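Local atomic coordinates of mannonate dehydratase (Streptococcus suis, PDB entry 3BDK), a protein that probably catalyses the dehydration of D-mannonate to 2-dehydro-3-deoxy-D-gluconate, using manganese or ferrous iron as cofactor. Residues Met126-Trp131 and Phe228-Ile233. Residues are numbered along the deposited sequence; the frame is centred on the assembly and turned at random.
Sequences MPVFDW and FGLPRI. With DNO (D-mannose), chain C.
Met126 CG lies over the centre of one face of the Arg232 guanidinium, 3.8 Å above its plane, while the carbonyl of Pro127 meets an edge of the same group. Both terminal nitrogens converge on that oxygen: Arg232 NH2 donates to Pro127 O at 3.1 Å, and NH1 adds a weak bond. Arg232 NH2 also donates to Pro231 O at 3.1 Å, nearly straight at 174°. Because both acceptors lie close to the guanidinium plane, these bonds fix its rotation; a bend at chi2 (82°) carries the guanidinium across to the 126-131 loop. The Phe129 ring, tilted 81° to the guanidinium, has Val128 CG1 over one face and Arg232 NH1 near its edge. Leu230 packs on Phe129 and Val128 through its two methyls, crossing both side chains at about a right angle, with Leu230 CD2 3.5 Å from Val128 CG2. Asp130 and Trp131, both in the sugar pocket, directly follow these residues, and Trp131 NE1 comes to 2.9 Å from O4 of the bound D-mannose. In this xylose isomerase-like TIM barrel the two loops follow adjacent parallel strands, 120-123 and 215-218; Tyr185 of helix 176-187 packs on Pro127, Val128 and Leu230, and Leu194 of helix 191-210 touches Pro127.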
ATOM      1  N   MET A 126      -6.067  27.134  15.259  1.00 39.02           N
ATOM      2  CA  MET A 126      -4.958  27.710  14.560  1.00 39.37           C
ATOM      3  C   MET A 126      -5.389  29.026  13.951  1.00 38.70           C
ATOM      4  O   MET A 126      -6.188  29.061  13.013  1.00 39.34           O
ATOM      5  CB  MET A 126      -4.489  26.752  13.472  1.00 39.04           C
ATOM      6  CG  MET A 126      -2.994  26.805  13.175  1.00 40.08           C
ATOM      7  SD  MET A 126      -2.508  25.809  11.740  1.00 41.94           S
ATOM      8  CE  MET A 126      -3.505  24.330  12.002  1.00 43.83           C
ATOM      9  N   PRO A 127      -4.869  30.129  14.487  1.00 37.95           N
ATOM     10  CA  PRO A 127      -5.195  31.432  13.950  1.00 37.37           C
ATOM     11  C   PRO A 127      -5.045  31.445  12.446  1.00 37.41           C
ATOM     12  O   PRO A 127      -4.117  30.819  11.928  1.00 37.37           O
ATOM     13  CB  PRO A 127      -4.132  32.322  14.569  1.00 37.36           C
ATOM     14  CG  PRO A 127      -3.815  31.668  15.863  1.00 37.12           C
ATOM     15  CD  PRO A 127      -3.966  30.208  15.649  1.00 37.86           C
ATOM     16  N   VAL A 128      -5.983  32.116  11.772  1.00 36.93           N
ATOM     17  CA  VAL A 128      -5.911  32.492  10.364  1.00 36.81           C
ATOM     18  C   VAL A 128      -6.029  31.340   9.353  1.00 37.60           C
ATOM     19  O   VAL A 128      -7.055  31.210   8.687  1.00 37.96           O
ATOM     20  CB  VAL A 128      -4.670  33.373  10.060  1.00 36.89           C
ATOM     21  CG1 VAL A 128      -4.834  34.067   8.726  1.00 36.31           C
ATOM     22  CG2 VAL A 128      -4.476  34.409  11.133  1.00 36.09           C
ATOM     23  N   PHE A 129      -4.984  30.524   9.227  1.00 38.14           N
ATOM     24  CA  PHE A 129      -4.951  29.419   8.263  1.00 38.40           C
ATOM     25  C   PHE A 129      -5.013  28.093   9.000  1.00 38.83           C
ATOM     26  O   PHE A 129      -4.687  28.040  10.182  1.00 38.44           O
ATOM     27  CB  PHE A 129      -3.650  29.438   7.452  1.00 38.28           C
ATOM     28  CG  PHE A 129      -3.213  30.809   7.015  1.00 37.72           C
ATOM     29  CD1 PHE A 129      -2.290  31.527   7.767  1.00 36.53           C
ATOM     30  CD2 PHE A 129      -3.713  31.373   5.847  1.00 36.18           C
ATOM     31  CE1 PHE A 129      -1.876  32.804   7.370  1.00 36.37           C
ATOM     32  CE2 PHE A 129      -3.313  32.642   5.445  1.00 35.67           C
ATOM     33  CZ  PHE A 129      -2.388  33.361   6.212  1.00 36.54           C
ATOM     34  N   ASP A 130      -5.401  27.024   8.291  1.00 39.24           N
ATOM     35  CA  ASP A 130      -5.347  25.669   8.854  1.00 39.72           C
ATOM     36  C   ASP A 130      -4.104  24.878   8.445  1.00 39.24           C
ATOM     37  O   ASP A 130      -3.842  23.778   8.953  1.00 39.46           O
ATOM     38  CB  ASP A 130      -6.595  24.896   8.483  1.00 40.26           C
ATOM     39  CG  ASP A 130      -7.852  25.615   8.883  1.00 42.14           C
ATOM     40  OD1 ASP A 130      -8.832  25.534   8.094  1.00 44.53           O
ATOM     41  OD2 ASP A 130      -7.850  26.263   9.972  1.00 42.52           O
ATOM     42  N   TRP A 131      -3.351  25.448   7.519  1.00 38.52           N
ATOM     43  CA  TRP A 131      -2.060  24.920   7.119  1.00 38.08           C
ATOM     44  C   TRP A 131      -1.429  25.941   6.183  1.00 37.70           C
ATOM     45  O   TRP A 131      -2.103  26.848   5.685  1.00 37.06           O
ATOM     46  CB  TRP A 131      -2.209  23.558   6.428  1.00 38.31           C
ATOM     47  CG  TRP A 131      -3.172  23.576   5.278  1.00 38.90           C
ATOM     48  CD1 TRP A 131      -4.505  23.324   5.327  1.00 38.77           C
ATOM     49  CD2 TRP A 131      -2.877  23.892   3.909  1.00 40.11           C
ATOM     50  NE1 TRP A 131      -5.064  23.449   4.077  1.00 37.99           N
ATOM     51  CE2 TRP A 131      -4.091  23.801   3.188  1.00 39.20           C
ATOM     52  CE3 TRP A 131      -1.706  24.242   3.220  1.00 40.14           C
ATOM     53  CZ2 TRP A 131      -4.170  24.037   1.808  1.00 40.26           C
ATOM     54  CZ3 TRP A 131      -1.790  24.485   1.837  1.00 39.00           C
ATOM     55  CH2 TRP A 131      -3.011  24.378   1.154  1.00 39.17           C
ATOM     56  N   PHE A 228       4.751  34.053   9.968  1.00 32.39           N
ATOM     57  CA  PHE A 228       4.219  35.375   9.692  1.00 31.96           C
ATOM     58  C   PHE A 228       3.853  36.106  10.991  1.00 31.99           C
ATOM     59  O   PHE A 228       2.837  36.831  11.053  1.00 31.82           O
ATOM     60  CB  PHE A 228       2.955  35.240   8.835  1.00 31.86           C
ATOM     61  CG  PHE A 228       3.172  34.558   7.523  1.00 31.12           C
ATOM     62  CD1 PHE A 228       4.240  34.918   6.701  1.00 31.94           C
ATOM     63  CD2 PHE A 228       2.266  33.610   7.076  1.00 30.09           C
ATOM     64  CE1 PHE A 228       4.422  34.327   5.478  1.00 30.78           C
ATOM     65  CE2 PHE A 228       2.422  33.010   5.853  1.00 30.10           C
ATOM     66  CZ  PHE A 228       3.498  33.352   5.047  1.00 32.38           C
ATOM     67  N   GLY A 229       4.647  35.878  12.034  1.00 31.35           N
ATOM     68  CA  GLY A 229       4.395  36.487  13.340  1.00 30.95           C
ATOM     69  C   GLY A 229       3.072  36.145  14.003  1.00 30.46           C
ATOM     70  O   GLY A 229       2.726  36.743  15.023  1.00 30.76           O
ATOM     71  N   LEU A 230       2.335  35.189  13.444  1.00 30.02           N
ATOM     72  CA  LEU A 230       1.115  34.688  14.074  1.00 29.85           C
ATOM     73  C   LEU A 230       1.435  33.656  15.137  1.00 30.52           C
ATOM     74  O   LEU A 230       2.380  32.901  14.981  1.00 31.25           O
ATOM     75  CB  LEU A 230       0.234  34.002  13.060  1.00 29.33           C
ATOM     76  CG  LEU A 230      -0.405  34.748  11.922  1.00 27.96           C
ATOM     77  CD1 LEU A 230      -0.981  33.691  10.952  1.00 24.49           C
ATOM     78  CD2 LEU A 230      -1.464  35.671  12.482  1.00 27.12           C
ATOM     79  N   PRO A 231       0.632  33.591  16.216  1.00 30.81           N
ATOM     80  CA  PRO A 231       0.931  32.640  17.279  1.00 30.64           C
ATOM     81  C   PRO A 231       0.402  31.211  16.997  1.00 30.53           C
ATOM     82  O   PRO A 231      -0.593  31.056  16.273  1.00 30.50           O
ATOM     83  CB  PRO A 231       0.227  33.269  18.482  1.00 30.43           C
ATOM     84  CG  PRO A 231      -0.968  33.866  17.900  1.00 30.78           C
ATOM     85  CD  PRO A 231      -0.567  34.386  16.538  1.00 30.86           C
ATOM     86  N   ARG A 232       1.085  30.193  17.537  1.00 29.57           N
ATOM     87  CA  ARG A 232       0.642  28.805  17.457  1.00 28.89           C
ATOM     88  C   ARG A 232       0.917  28.164  18.785  1.00 28.84           C
ATOM     89  O   ARG A 232       1.959  28.420  19.378  1.00 28.67           O
ATOM     90  CB  ARG A 232       1.402  28.032  16.389  1.00 29.16           C
ATOM     91  CG  ARG A 232       0.772  28.033  15.007  1.00 29.19           C
ATOM     92  CD  ARG A 232       1.088  29.303  14.202  1.00 29.84           C
ATOM     93  NE  ARG A 232       0.504  29.214  12.864  1.00 30.65           N
ATOM     94  CZ  ARG A 232      -0.663  29.750  12.490  1.00 32.21           C
ATOM     95  NH1 ARG A 232      -1.096  29.586  11.238  1.00 34.15           N
ATOM     96  NH2 ARG A 232      -1.401  30.459  13.337  1.00 30.77           N
ATOM     97  N   ILE A 233      -0.005  27.330  19.266  1.00 28.62           N
ATOM     98  CA  ILE A 233       0.176  26.713  20.577  1.00 28.15           C
ATOM     99  C   ILE A 233       0.149  25.182  20.577  1.00 29.09           C
ATOM    100  O   ILE A 233       0.721  24.534  21.475  1.00 29.93           O
ATOM    101  CB  ILE A 233      -0.783  27.298  21.667  1.00 28.26           C
ATOM    102  CG1 ILE A 233      -2.261  27.203  21.238  1.00 27.73           C
ATOM    103  CG2 ILE A 233      -0.369  28.723  22.038  1.00 25.93           C
ATOM    104  CD1 ILE A 233      -3.242  27.625  22.329  1.00 27.55           C
TER
HETATM  105  C1  DNO C 387      -4.261  20.115   6.298  1.00 76.00           C
HETATM  106  C2  DNO C 387      -5.275  18.996   6.010  1.00 76.10           C
HETATM  107  C3  DNO C 387      -6.599  19.466   5.330  1.00 76.65           C
HETATM  108  C4  DNO C 387      -7.496  20.578   5.968  1.00 77.21           C
HETATM  109  C5  DNO C 387      -7.682  20.621   7.515  1.00 77.64           C
HETATM  110  C6  DNO C 387      -9.043  21.243   7.853  1.00 77.45           C
HETATM  111  O1  DNO C 387      -3.109  19.842   6.639  1.00 74.57           O
HETATM  112  O2  DNO C 387      -5.528  18.231   7.202  1.00 75.96           O
HETATM  113  O3  DNO C 387      -7.432  18.326   5.141  1.00 77.21           O
HETATM  114  O4  DNO C 387      -7.091  21.859   5.467  1.00 76.63           O
HETATM  115  O5  DNO C 387      -7.616  19.330   8.141  1.00 77.91           O
HETATM  116  O6  DNO C 387      -8.870  22.632   8.147  1.00 76.74           O